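PDB 2OXB: beta-fructofuranosidase, insoluble isoenzyme CWINV1 from Arabidopsis thaliana, which hydrolyses sucrose and 1-kestose, and less readily neokestose and levan, releasing terminal non-reducing beta-D-fructofuranoside residues in the plant cell wall. Local coordinates for residues Q102-I107 with L126-A131; Q153-R158 with S176-K181; P205-G210 with P222-K227; Y360-A365 with L526-M531; L419-S424 with K502-K507. The protein carries 1 engineered substitution. All coordinates share one frame; numbering follows the deposited sequence.

In the fold
How a mostly beta protein, with very little helix, joins its strand ends and loops is illustrated five times here. Contacts 1, 2 and 3 belong to the N-terminal beta-propeller, contacts 4 and 5 to the C-terminal beta-sandwich. All five are partly buried, and none lies in a deep core. Contacts 1 and 2 touch, Ile107 of the first packing on Phe179 of the second, and contact 1 comes nearest to the substrate site. In the propeller, backbone pairing of strand ends dominates, joined by an aromatic pair in contact 2 and by charged groups in contact 3. The sandwich contacts, with centres about 15 Å apart, instead use side-chain oxygens, a serine hydroxyl and a carboxylate, to hold loop amides.

Contact 1 (Q102-I107 with L126-A131); sequences QQVQNI and LNPLMA
Gln105 pairs with Met130 and Leu129 through both its N-H and its carbonyl. Its nitrogen donates to Met130 O at 2.8 Å in a fairly straight bond. Its oxygen receives Leu129 N at 2.7 Å and, in a weak second bond, Met130 N at 3.4 Å. Further along, a side-chain amide takes over the role of a backbone: Asn127 OD1 accepts from Ile107 N at 3.0 Å, and Asn127 ND2 donates to Ile107 O at 2.7 Å. The two bonds are unlike, for Ile107 N stands well above the plane of the Asn127 carbonyl, whereas ND2 reaches an in-plane lone pair of Ile107 O. Apolar contacts fill the intervals. Pro128, behind a cis peptide bond, sets its CB 3.5 Å from Val104 CB, while Val104 CG1, beside the backbone nitrogen (chi1 -69°), meets Ala131 CB at 3.6 Å. Leu129 CD2 packs on Ile107 CB. Asn106 lies alongside Pro128, pointing the same way, with its ND2 bonded to Phe72 O. The side chain of Gln105 comes close to that of the substrate-binding Arg144. Two residues, Leu129 and Met130, thus face the single Gln105: a classic beta bulge beside strand 103-110 of a propeller blade.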
# COMPACT_ATOMS: atom_id res chain seq x y z
N GLN A 102 17.84 18.66 12.27
CA GLN A 102 17.15 17.94 13.34
C GLN A 102 15.65 17.94 13.07
O GLN A 102 15.01 18.99 12.96
CB GLN A 102 17.47 18.55 14.71
CG GLN A 102 16.46 19.57 15.23
CD GLN A 102 16.92 20.25 16.52
OE1 GLN A 102 17.47 19.62 17.41
NE2 GLN A 102 16.66 21.55 16.62
N GLN A 103 15.08 16.75 12.96
CA GLN A 103 13.67 16.57 12.68
C GLN A 103 12.66 17.24 13.58
O GLN A 103 12.31 16.72 14.65
CB GLN A 103 13.35 15.09 12.59
CG GLN A 103 13.92 14.47 11.36
CD GLN A 103 14.17 13.02 11.56
OE1 GLN A 103 13.37 12.34 12.21
NE2 GLN A 103 15.27 12.52 11.00
N VAL A 104 12.17 18.39 13.12
CA VAL A 104 11.17 19.15 13.85
C VAL A 104 9.81 18.99 13.16
O VAL A 104 9.74 18.61 12.00
CB VAL A 104 11.53 20.65 13.90
CG1 VAL A 104 12.74 20.86 14.78
CG2 VAL A 104 11.81 21.16 12.50
N GLN A 105 8.75 19.28 13.91
CA GLN A 105 7.40 19.18 13.40
C GLN A 105 6.80 20.55 13.22
O GLN A 105 6.79 21.36 14.15
CB GLN A 105 6.52 18.39 14.36
CG GLN A 105 7.04 17.01 14.58
CD GLN A 105 7.24 16.29 13.27
OE1 GLN A 105 8.05 15.36 13.18
NE2 GLN A 105 6.50 16.69 12.24
N ASN A 106 6.29 20.79 12.01
CA ASN A 106 5.70 22.05 11.63
C ASN A 106 4.28 21.89 11.14
O ASN A 106 3.91 20.81 10.68
CB ASN A 106 6.54 22.67 10.53
CG ASN A 106 7.99 22.74 10.90
OD1 ASN A 106 8.34 23.35 11.91
ND2 ASN A 106 8.84 22.09 10.12
N ILE A 107 3.51 22.97 11.22
CA ILE A 107 2.12 22.97 10.77
C ILE A 107 1.96 23.96 9.61
O ILE A 107 2.69 24.95 9.52
CB ILE A 107 1.16 23.36 11.93
CG1 ILE A 107 -0.30 23.11 11.52
CG2 ILE A 107 1.34 24.81 12.30
CD1 ILE A 107 -1.32 23.39 12.64
N LEU A 126 5.14 30.24 14.19
CA LEU A 126 5.33 29.61 15.47
C LEU A 126 5.99 28.25 15.28
O LEU A 126 6.36 27.61 16.26
CB LEU A 126 3.99 29.45 16.18
CG LEU A 126 3.14 30.71 16.37
CD1 LEU A 126 1.90 30.35 17.18
CD2 LEU A 126 3.95 31.80 17.08
N ASN A 127 6.12 27.80 14.03
CA ASN A 127 6.75 26.50 13.77
C ASN A 127 8.22 26.50 14.17
O ASN A 127 8.91 27.52 14.06
CB ASN A 127 6.61 26.11 12.30
CG ASN A 127 5.17 25.89 11.89
OD1 ASN A 127 4.36 25.43 12.68
ND2 ASN A 127 4.86 26.19 10.63
N PRO A 128 8.73 25.34 14.64
CA PRO A 128 8.05 24.05 14.84
C PRO A 128 7.22 23.97 16.12
O PRO A 128 7.58 24.56 17.13
CB PRO A 128 9.22 23.07 14.89
CG PRO A 128 10.24 23.86 15.65
CD PRO A 128 10.18 25.20 14.93
N LEU A 129 6.12 23.21 16.06
CA LEU A 129 5.23 23.02 17.20
C LEU A 129 5.78 21.94 18.14
O LEU A 129 5.51 21.93 19.34
CB LEU A 129 3.82 22.61 16.73
CG LEU A 129 2.81 23.68 16.31
CD1 LEU A 129 3.51 24.82 15.60
CD2 LEU A 129 1.74 23.07 15.42
N MET A 130 6.56 21.04 17.56
CA MET A 130 7.15 19.96 18.33
C MET A 130 8.58 19.73 17.88
O MET A 130 8.86 19.65 16.69
CB MET A 130 6.32 18.69 18.16
CG MET A 130 4.91 18.84 18.68
SD MET A 130 3.80 17.60 18.01
CE MET A 130 2.71 18.63 17.01
N ALA A 131 9.49 19.63 18.83
CA ALA A 131 10.87 19.41 18.47
C ALA A 131 11.63 18.66 19.54
O ALA A 131 11.34 18.78 20.73
CB ALA A 131 11.54 20.75 18.21

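Contact 2 (Q153-R158 with S176-K181)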
# COMPACT_ATOMS: atom_id res chain seq x y z
N GLN A 153 -12.10 12.06 23.92
CA GLN A 153 -13.31 12.13 24.72
C GLN A 153 -13.32 13.50 25.39
O GLN A 153 -14.10 13.76 26.30
CB GLN A 153 -13.34 11.03 25.79
CG GLN A 153 -14.70 10.32 25.90
CD GLN A 153 -15.13 10.03 27.34
OE1 GLN A 153 -14.35 9.49 28.13
NE2 GLN A 153 -16.37 10.37 27.68
N ASP A 154 -12.43 14.37 24.92
CA ASP A 154 -12.31 15.75 25.42
C ASP A 154 -11.80 16.64 24.27
O ASP A 154 -11.83 16.25 23.10
CB ASP A 154 -11.36 15.82 26.62
CG ASP A 154 -10.68 14.49 26.92
OD1 ASP A 154 -10.00 13.95 26.02
OD2 ASP A 154 -10.82 14.00 28.06
N LYS A 155 -11.33 17.84 24.62
CA LYS A 155 -10.81 18.79 23.64
C LYS A 155 -9.39 18.43 23.23
O LYS A 155 -8.88 18.89 22.20
CB LYS A 155 -10.78 20.21 24.21
CG LYS A 155 -10.31 21.28 23.22
CD LYS A 155 -9.75 22.52 23.90
CE LYS A 155 -9.58 23.68 22.91
NZ LYS A 155 -8.92 23.27 21.63
N LYS A 156 -8.75 17.60 24.04
CA LYS A 156 -7.37 17.21 23.82
C LYS A 156 -7.12 16.51 22.49
O LYS A 156 -7.55 15.38 22.28
CB LYS A 156 -6.92 16.32 24.98
CG LYS A 156 -7.09 17.00 26.34
CD LYS A 156 -7.20 16.00 27.49
CE LYS A 156 -7.51 16.72 28.82
NZ LYS A 156 -8.80 17.47 28.82
N TRP A 157 -6.44 17.21 21.59
CA TRP A 157 -6.12 16.64 20.29
C TRP A 157 -4.92 15.71 20.45
O TRP A 157 -3.96 16.03 21.14
CB TRP A 157 -5.80 17.74 19.27
CG TRP A 157 -7.02 18.41 18.71
CD1 TRP A 157 -7.65 19.53 19.20
CD2 TRP A 157 -7.78 17.99 17.58
NE1 TRP A 157 -8.76 19.82 18.44
CE2 TRP A 157 -8.86 18.89 17.44
CE3 TRP A 157 -7.66 16.92 16.67
CZ2 TRP A 157 -9.82 18.76 16.42
CZ3 TRP A 157 -8.61 16.79 15.66
CH2 TRP A 157 -9.67 17.71 15.54
N ARG A 158 -4.99 14.54 19.81
CA ARG A 158 -3.89 13.59 19.91
C ARG A 158 -3.32 13.26 18.53
O ARG A 158 -4.04 13.29 17.53
CB ARG A 158 -4.37 12.30 20.62
CG ARG A 158 -4.74 12.49 22.11
CD ARG A 158 -6.15 11.98 22.41
NE ARG A 158 -6.62 12.27 23.77
CZ ARG A 158 -6.30 11.57 24.86
NH1 ARG A 158 -5.49 10.52 24.77
NH2 ARG A 158 -6.80 11.91 26.04
N SER A 176 -2.69 18.09 22.43
CA SER A 176 -2.76 19.52 22.11
C SER A 176 -3.97 20.17 22.74
O SER A 176 -5.07 19.63 22.70
CB SER A 176 -2.80 19.74 20.60
OG SER A 176 -2.75 21.11 20.27
N LYS A 177 -3.74 21.33 23.33
CA LYS A 177 -4.80 22.09 23.97
C LYS A 177 -5.84 22.46 22.92
O LYS A 177 -6.99 22.05 23.01
CB LYS A 177 -4.20 23.36 24.59
CG LYS A 177 -2.85 23.16 25.30
CD LYS A 177 -2.97 22.22 26.48
CE LYS A 177 -1.87 22.45 27.50
NZ LYS A 177 -1.99 23.75 28.23
N ASP A 178 -5.39 23.22 21.92
CA ASP A 178 -6.22 23.69 20.80
C ASP A 178 -5.48 23.69 19.46
O ASP A 178 -5.52 24.68 18.73
CB ASP A 178 -6.72 25.12 21.07
CG ASP A 178 -5.65 26.00 21.71
OD1 ASP A 178 -4.46 25.93 21.30
OD2 ASP A 178 -6.03 26.77 22.64
N PHE A 179 -4.82 22.58 19.15
CA PHE A 179 -4.08 22.43 17.90
C PHE A 179 -3.01 23.50 17.73
O PHE A 179 -2.71 23.91 16.62
CB PHE A 179 -5.04 22.48 16.71
CG PHE A 179 -4.69 21.51 15.60
CD1 PHE A 179 -5.17 20.21 15.63
CD2 PHE A 179 -3.89 21.90 14.53
CE1 PHE A 179 -4.86 19.31 14.61
CE2 PHE A 179 -3.58 21.01 13.51
CZ PHE A 179 -4.07 19.71 13.55
N LEU A 180 -2.43 23.95 18.84
CA LEU A 180 -1.39 24.97 18.80
C LEU A 180 -0.31 24.65 19.84
O LEU A 180 0.87 24.54 19.52
CB LEU A 180 -2.00 26.35 19.05
CG LEU A 180 -1.09 27.58 18.93
CD1 LEU A 180 -1.86 28.75 18.34
CD2 LEU A 180 -0.53 27.93 20.30
N LYS A 181 -0.73 24.50 21.09
CA LYS A 181 0.18 24.17 22.17
C LYS A 181 0.16 22.65 22.26
O LYS A 181 -0.89 22.06 22.54
CB LYS A 181 -0.31 24.75 23.50
CG LYS A 181 -0.69 26.22 23.43
CD LYS A 181 -1.50 26.66 24.65
CE LYS A 181 -1.94 28.12 24.55
NZ LYS A 181 -2.92 28.51 25.61
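Lys155 reaches over to Lys177 with a chain that starts anti to the backbone nitrogen (chi1 -177°) and bends only at its last torsion. Its NZ is bonded to Lys177 O, although the position of that ammonium group is doubtful. Lys156 has its CB directed away and contributes a CA-H...O contact, its CA lying 3.5 Å from Ser176 O. At Trp157 the two segments form a hydrogen-bonded antiparallel pair: Trp157 N donates to an in-plane lone pair of Ser176 O at 3.0 Å, and Ser176 N returns a bond to Trp157 O at 2.7 Å. Here the hairpin of strands 157-165 and 168-176, part of an antiparallel propeller blade, opens into its flanking loops. On the face shared by Trp157 and Ser176 the CB atoms are 3.8 Å apart. Past them, Phe179 presents its edge to the indole in a T-shaped stack, Phe179 CD1 standing over one face 3.9 Å from Trp157 CD2 with the ring planes at 90°. Phe179 makes a second edge-to-face pair with Trp182. The loop bearing Phe179 is drawn together by Lys181 O, which accepts from both Ser176 OG and Lys177 N. Arg158 directs its CB away from segment 176-181, and its NH1 forms a salt bridge with Asp252.

Contact 3 (P205-G210 with P222-K227)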
# COMPACT_ATOMS: atom_id res chain seq x y z
N PRO A 205 -9.60 4.13 13.31
CA PRO A 205 -10.60 3.14 13.73
C PRO A 205 -11.32 2.46 12.55
O PRO A 205 -11.34 3.00 11.43
CB PRO A 205 -11.56 3.98 14.55
CG PRO A 205 -11.65 5.21 13.73
CD PRO A 205 -10.18 5.48 13.37
N VAL A 206 -11.89 1.29 12.80
CA VAL A 206 -12.65 0.56 11.79
C VAL A 206 -13.83 -0.13 12.50
O VAL A 206 -13.68 -0.75 13.55
CB VAL A 206 -11.79 -0.51 11.04
CG1 VAL A 206 -10.75 0.18 10.17
CG2 VAL A 206 -11.10 -1.43 12.03
N THR A 207 -15.02 0.03 11.93
CA THR A 207 -16.21 -0.58 12.50
C THR A 207 -16.00 -2.09 12.30
O THR A 207 -15.36 -2.48 11.33
CB THR A 207 -17.46 -0.05 11.76
OG1 THR A 207 -18.64 -0.37 12.50
CG2 THR A 207 -17.55 -0.63 10.37
N ARG A 208 -16.50 -2.93 13.21
CA ARG A 208 -16.32 -4.38 13.08
C ARG A 208 -17.04 -4.97 11.88
O ARG A 208 -16.43 -5.55 10.98
CB ARG A 208 -16.81 -5.14 14.33
CG ARG A 208 -15.93 -5.04 15.57
CD ARG A 208 -15.97 -6.35 16.37
NE ARG A 208 -15.19 -7.40 15.69
CZ ARG A 208 -15.21 -8.69 16.01
NH1 ARG A 208 -15.98 -9.12 17.01
NH2 ARG A 208 -14.47 -9.55 15.32
N PHE A 209 -18.36 -4.83 11.87
CA PHE A 209 -19.17 -5.35 10.78
C PHE A 209 -19.77 -4.21 9.97
O PHE A 209 -20.89 -3.78 10.22
CB PHE A 209 -20.28 -6.24 11.34
CG PHE A 209 -19.77 -7.31 12.29
CD1 PHE A 209 -20.18 -7.33 13.62
CD2 PHE A 209 -18.86 -8.28 11.85
CE1 PHE A 209 -19.70 -8.29 14.50
CE2 PHE A 209 -18.38 -9.25 12.72
CZ PHE A 209 -18.80 -9.25 14.05
N GLY A 210 -18.98 -3.75 8.99
CA GLY A 210 -19.39 -2.67 8.11
C GLY A 210 -18.35 -2.51 7.01
O GLY A 210 -17.15 -2.61 7.28
N PRO A 222 -22.18 3.31 21.84
CA PRO A 222 -23.00 2.19 22.35
C PRO A 222 -23.73 1.36 21.31
O PRO A 222 -24.15 0.23 21.57
CB PRO A 222 -23.96 2.88 23.32
CG PRO A 222 -24.15 4.23 22.69
CD PRO A 222 -22.74 4.60 22.28
N ASN A 223 -23.90 1.94 20.12
CA ASN A 223 -24.58 1.25 19.03
C ASN A 223 -23.55 0.61 18.08
O ASN A 223 -23.62 -0.59 17.81
CB ASN A 223 -25.49 2.23 18.28
CG ASN A 223 -25.09 3.68 18.49
OD1 ASN A 223 -25.45 4.31 19.50
ND2 ASN A 223 -24.32 4.22 17.55
N GLU A 224 -22.61 1.41 17.58
CA GLU A 224 -21.56 0.93 16.67
C GLU A 224 -20.40 0.30 17.45
O GLU A 224 -20.13 0.69 18.59
CB GLU A 224 -21.05 2.08 15.77
CG GLU A 224 -19.79 1.77 14.94
CD GLU A 224 -19.56 2.75 13.77
OE1 GLU A 224 -19.58 3.98 13.98
OE2 GLU A 224 -19.33 2.27 12.64
N ILE A 225 -19.74 -0.68 16.85
CA ILE A 225 -18.61 -1.34 17.50
C ILE A 225 -17.34 -1.02 16.72
O ILE A 225 -17.18 -1.44 15.57
CB ILE A 225 -18.81 -2.88 17.55
CG1 ILE A 225 -20.13 -3.22 18.26
CG2 ILE A 225 -17.64 -3.54 18.27
CD1 ILE A 225 -20.18 -2.83 19.73
N LEU A 226 -16.45 -0.26 17.34
CA LEU A 226 -15.19 0.14 16.71
C LEU A 226 -13.98 -0.67 17.15
O LEU A 226 -13.96 -1.28 18.22
CB LEU A 226 -14.91 1.62 17.00
CG LEU A 226 -15.76 2.66 16.27
CD1 LEU A 226 -15.43 4.06 16.80
CD2 LEU A 226 -15.48 2.58 14.77
N LYS A 227 -12.96 -0.66 16.30
CA LYS A 227 -11.70 -1.36 16.56
C LYS A 227 -10.63 -0.38 16.11
O LYS A 227 -10.95 0.66 15.54
CB LYS A 227 -11.62 -2.65 15.73
CG LYS A 227 -10.76 -3.76 16.34
CD LYS A 227 -11.41 -4.35 17.59
CE LYS A 227 -12.56 -5.29 17.25
NZ LYS A 227 -12.13 -6.51 16.48
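Val206 and Lys227 form a hydrogen-bonded antiparallel pair, Thr207 and Leu226 the non-hydrogen-bonded pair next to it, and Arg208 N adds a bond to Ile225 O at 2.9 Å. These are adjacent strands of one propeller sheet, 201-207 and 226-234, gripped where the long loop between them begins and ends. Within the first pair Val206 N donates to Lys227 O at 3.0 Å from well above the carbonyl plane, and Lys227 N answers to Val206 O at 2.8 Å. Among the side chains, Thr207 OG1 donates to Glu224 OE2 at 2.7 Å, the carboxylate oxygen receiving it on its anti lone pair; Glu224 leaves its backbone with CG anti to the nitrogen (chi1 170°) and stays extended, crossing the threonine at about a right angle. Arg208 and Ile225 run side by side, with Arg208 CG 3.5 Å from Ile225 CG2. The same arginine crosses Lys227, whose thrice-bent chain ends with NZ 3.3 Å from Arg208 NE, an approach of two donors that is not a hydrogen bond. Phe209 CZ stands over the centre of the Arg208 guanidinium. Leu226, touched also by Val214 and Ser218 of the connecting loop, places its CD2 4.2 Å from Pro205 CB.

Contact 4 (Y360-A365 with L526-M531)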
# COMPACT_ATOMS: atom_id res chain seq x y z
N TYR A 360 -6.35 -13.77 -25.61
CA TYR A 360 -6.05 -12.97 -26.81
C TYR A 360 -6.35 -11.45 -26.89
O TYR A 360 -5.52 -10.63 -26.49
CB TYR A 360 -6.66 -13.66 -28.05
CG TYR A 360 -5.99 -14.98 -28.45
CD1 TYR A 360 -6.69 -16.18 -28.36
CD2 TYR A 360 -4.69 -15.01 -28.95
CE1 TYR A 360 -6.10 -17.38 -28.76
CE2 TYR A 360 -4.09 -16.21 -29.36
CZ TYR A 360 -4.81 -17.40 -29.27
OH TYR A 360 -4.25 -18.60 -29.68
N GLY A 361 -7.52 -11.11 -27.44
CA GLY A 361 -7.91 -9.72 -27.63
C GLY A 361 -7.93 -8.75 -26.45
O GLY A 361 -9.00 -8.32 -26.00
N VAL A 362 -6.75 -8.38 -25.97
CA VAL A 362 -6.64 -7.47 -24.83
C VAL A 362 -5.25 -6.86 -24.74
O VAL A 362 -4.25 -7.50 -25.08
CB VAL A 362 -6.92 -8.19 -23.48
CG1 VAL A 362 -8.41 -8.36 -23.29
CG2 VAL A 362 -6.22 -9.55 -23.45
N THR A 363 -5.18 -5.60 -24.30
CA THR A 363 -3.89 -4.95 -24.15
C THR A 363 -3.21 -5.66 -22.98
O THR A 363 -3.26 -5.20 -21.84
CB THR A 363 -4.04 -3.42 -23.88
OG1 THR A 363 -5.16 -3.17 -23.01
CG2 THR A 363 -4.24 -2.66 -25.18
N ALA A 364 -2.58 -6.79 -23.29
CA ALA A 364 -1.91 -7.61 -22.29
C ALA A 364 -1.00 -6.80 -21.33
O ALA A 364 -0.78 -7.22 -20.18
CB ALA A 364 -1.12 -8.72 -22.98
N ALA A 365 -0.53 -5.64 -21.78
CA ALA A 365 0.35 -4.77 -20.98
C ALA A 365 -0.35 -3.63 -20.23
O ALA A 365 0.32 -2.80 -19.62
CB ALA A 365 1.46 -4.18 -21.88
N LEU A 526 -13.31 -16.11 -16.21
CA LEU A 526 -12.13 -15.25 -16.31
C LEU A 526 -12.41 -14.07 -17.24
O LEU A 526 -12.77 -14.25 -18.40
CB LEU A 526 -10.90 -16.05 -16.81
CG LEU A 526 -9.67 -15.34 -17.39
CD1 LEU A 526 -9.18 -14.25 -16.46
CD2 LEU A 526 -8.56 -16.35 -17.63
N ASN A 527 -12.26 -12.86 -16.71
CA ASN A 527 -12.49 -11.66 -17.49
C ASN A 527 -11.27 -10.75 -17.50
O ASN A 527 -10.74 -10.34 -16.47
CB ASN A 527 -13.72 -10.89 -16.95
CG ASN A 527 -15.03 -11.62 -17.18
OD1 ASN A 527 -16.11 -11.04 -17.07
ND2 ASN A 527 -14.95 -12.91 -17.48
N ALA A 528 -10.82 -10.46 -18.71
CA ALA A 528 -9.68 -9.59 -18.93
C ALA A 528 -10.23 -8.35 -19.64
O ALA A 528 -10.88 -8.45 -20.69
CB ALA A 528 -8.66 -10.29 -19.82
N TRP A 529 -9.99 -7.18 -19.05
CA TRP A 529 -10.46 -5.96 -19.66
C TRP A 529 -9.28 -5.08 -20.02
O TRP A 529 -8.43 -4.80 -19.18
CB TRP A 529 -11.37 -5.19 -18.69
CG TRP A 529 -12.57 -5.95 -18.27
CD1 TRP A 529 -13.64 -6.28 -19.03
CD2 TRP A 529 -12.83 -6.47 -16.96
NE1 TRP A 529 -14.56 -6.98 -18.29
CE2 TRP A 529 -14.08 -7.11 -17.01
CE3 TRP A 529 -12.12 -6.46 -15.76
CZ2 TRP A 529 -14.65 -7.73 -15.89
CZ3 TRP A 529 -12.68 -7.07 -14.65
CH2 TRP A 529 -13.93 -7.71 -14.72
N SER A 530 -9.22 -4.65 -21.28
CA SER A 530 -8.16 -3.76 -21.71
C SER A 530 -8.39 -2.48 -20.91
O SER A 530 -9.52 -2.17 -20.55
CB SER A 530 -8.24 -3.48 -23.21
OG SER A 530 -7.72 -4.56 -23.98
N MET A 531 -7.32 -1.74 -20.63
CA MET A 531 -7.43 -0.50 -19.85
C MET A 531 -6.88 0.75 -20.54
O MET A 531 -5.67 0.85 -20.80
CB MET A 531 -6.71 -0.67 -18.51
CG MET A 531 -7.32 -1.68 -17.55
SD MET A 531 -8.71 -1.01 -16.60
CE MET A 531 -7.86 0.06 -15.45
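Thr363 meets strand 521-530 without any backbone-to-backbone bond: its amide donates to a side-chain hydroxyl, Thr363 N lying 2.8 Å from Ser530 OG in a nearly straight bond (164° at the hydrogen). Ser530 offers that oxygen from a rotamer in which OG lies anti to its own carbonyl carbon (chi1 -79°). The hydroxyl of Thr363 comes close as well: its OG1 is 3.1 Å from Ser530 OG; a weak bond links OG1 to Gln366 O. Thr363 is the centre of an inverse gamma turn, which bends the chain just where its N-H is held. One residue earlier, Val362 directs its side chain at the strand. Its CG1 touches Ala528 at two points, 3.6 Å from Ala528 O and 4.0 Å from Ala528 CB, and both residues pack on Lys344 of the neighbouring strand. Met531 O accepts from Gln366 NE2, so the chain after the turn is held to the residue that follows the same strand. Segment 360-365 carries the chain from strand 355-359 of one sheet to strand 367-374 of the other, and strand 521-530 is the latter's partner. This is a sheet-to-sheet connection of the kind found in beta-sandwich domains, here the C-terminal module of family 32 glycosidases.

Contact 5 (L419-S424 with K502-K507)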
# COMPACT_ATOMS: atom_id res chain seq x y z
N LEU A 419 7.43 -17.20 -23.87
CA LEU A 419 7.80 -17.30 -22.46
C LEU A 419 9.27 -17.18 -22.05
O LEU A 419 9.66 -17.74 -21.03
CB LEU A 419 7.24 -18.59 -21.84
CG LEU A 419 5.74 -18.71 -21.57
CD1 LEU A 419 5.52 -20.01 -20.81
CD2 LEU A 419 5.23 -17.52 -20.75
N GLU A 420 10.08 -16.46 -22.83
CA GLU A 420 11.48 -16.30 -22.44
C GLU A 420 11.50 -15.41 -21.20
O GLU A 420 12.43 -15.48 -20.39
CB GLU A 420 12.31 -15.68 -23.58
CG GLU A 420 11.70 -14.50 -24.33
CD GLU A 420 10.82 -14.93 -25.49
OE1 GLU A 420 9.66 -15.33 -25.23
OE2 GLU A 420 11.29 -14.89 -26.64
N GLU A 421 10.47 -14.59 -21.05
CA GLU A 421 10.35 -13.73 -19.88
C GLU A 421 8.86 -13.53 -19.59
O GLU A 421 8.10 -13.08 -20.44
CB GLU A 421 11.05 -12.37 -20.10
CG GLU A 421 10.36 -11.39 -21.01
CD GLU A 421 11.21 -10.18 -21.34
OE1 GLU A 421 10.76 -9.33 -22.13
OE2 GLU A 421 12.33 -10.06 -20.81
N TYR A 422 8.46 -13.91 -18.38
CA TYR A 422 7.06 -13.79 -17.95
C TYR A 422 7.00 -13.65 -16.43
O TYR A 422 7.97 -13.92 -15.71
CB TYR A 422 6.26 -15.04 -18.37
CG TYR A 422 6.84 -16.31 -17.81
CD1 TYR A 422 6.44 -16.80 -16.56
CD2 TYR A 422 7.90 -16.95 -18.46
CE1 TYR A 422 7.09 -17.89 -15.98
CE2 TYR A 422 8.56 -18.03 -17.88
CZ TYR A 422 8.16 -18.50 -16.64
OH TYR A 422 8.86 -19.53 -16.06
N THR A 423 5.84 -13.20 -15.94
CA THR A 423 5.62 -13.03 -14.51
C THR A 423 4.52 -14.01 -14.16
O THR A 423 3.59 -14.20 -14.93
CB THR A 423 5.24 -11.58 -14.19
OG1 THR A 423 6.42 -10.78 -14.22
CG2 THR A 423 4.58 -11.49 -12.82
N SER A 424 4.63 -14.65 -13.00
CA SER A 424 3.64 -15.65 -12.66
C SER A 424 3.09 -15.66 -11.25
O SER A 424 3.68 -16.24 -10.35
CB SER A 424 4.23 -17.02 -12.98
OG SER A 424 5.59 -17.07 -12.56
N LYS A 502 12.11 -6.82 -21.62
CA LYS A 502 12.68 -6.28 -22.85
C LYS A 502 11.87 -6.68 -24.09
O LYS A 502 11.91 -5.98 -25.10
CB LYS A 502 14.14 -6.74 -22.99
CG LYS A 502 15.12 -6.04 -22.04
CD LYS A 502 15.45 -4.62 -22.49
CE LYS A 502 16.47 -4.60 -23.63
NZ LYS A 502 16.88 -3.22 -24.09
N LEU A 503 11.14 -7.79 -24.00
CA LEU A 503 10.31 -8.29 -25.10
C LEU A 503 8.82 -8.07 -24.83
O LEU A 503 8.03 -7.90 -25.76
CB LEU A 503 10.55 -9.78 -25.34
CG LEU A 503 11.83 -10.18 -26.05
CD1 LEU A 503 12.22 -11.59 -25.66
CD2 LEU A 503 11.66 -10.05 -27.56
N ALA A 504 8.44 -8.09 -23.56
CA ALA A 504 7.05 -7.90 -23.18
C ALA A 504 6.71 -6.43 -22.96
O ALA A 504 6.65 -5.95 -21.82
CB ALA A 504 6.75 -8.71 -21.93
N ILE A 505 6.48 -5.71 -24.07
CA ILE A 505 6.15 -4.29 -24.01
C ILE A 505 5.23 -3.83 -25.15
O ILE A 505 5.24 -4.38 -26.25
CB ILE A 505 7.44 -3.43 -24.00
CG1 ILE A 505 8.48 -4.00 -24.97
CG2 ILE A 505 8.01 -3.39 -22.59
CD1 ILE A 505 9.73 -3.16 -25.11
N GLY A 506 4.43 -2.81 -24.86
CA GLY A 506 3.51 -2.25 -25.84
C GLY A 506 2.55 -3.26 -26.44
O GLY A 506 1.85 -3.99 -25.73
N LYS A 507 2.51 -3.29 -27.77
CA LYS A 507 1.64 -4.21 -28.50
C LYS A 507 2.26 -5.61 -28.57
O LYS A 507 1.70 -6.52 -29.18
CB LYS A 507 1.36 -3.68 -29.92
CG LYS A 507 2.55 -3.70 -30.90
CD LYS A 507 2.25 -2.88 -32.18
CE LYS A 507 3.07 -3.34 -33.40
NZ LYS A 507 4.54 -3.13 -33.28
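Glu421 OE1 faces successive backbone amides of the opposing loop, and the sound bond among them comes from Ala504 N, which lies 3.0 Å from Glu421 OE1 and meets the oxygen almost head-on to its C-O bond. Leu503 N is bonded to the same oxygen, but its modelled 2.5 Å is very short and the length is doubtful at this resolution. The other carboxylate oxygen takes part too, since Lys502 N donates weakly to Glu421 OE2 at 3.3 Å. In Glu421, CG sits between the backbone nitrogen and the carbonyl carbon (chi1 74°), and the chain runs extended from there to the carboxylate; Leu452 and Pro501 touch the same side chain. Just outside this polar centre Glu420 crosses Leu503 at about a right angle, its CG and carboxylate coming up to Leu503 CD1. The loop is also shaped from within: Ala504 is the centre of an inverse gamma turn, and Ser508 OG is hydrogen-bonded to the carbonyl oxygens of Leu503 and Ile505. In the sandwich domain the contact joins the loop that leads into strand 423-431 to the loop that precedes strand 510-515, two strands of one sheet that both pair with strand 406-415. The amides of residues 502-504 converge on the carboxylate of the buried Glu421, and such a run of N-H groups probably helps to keep it ionised.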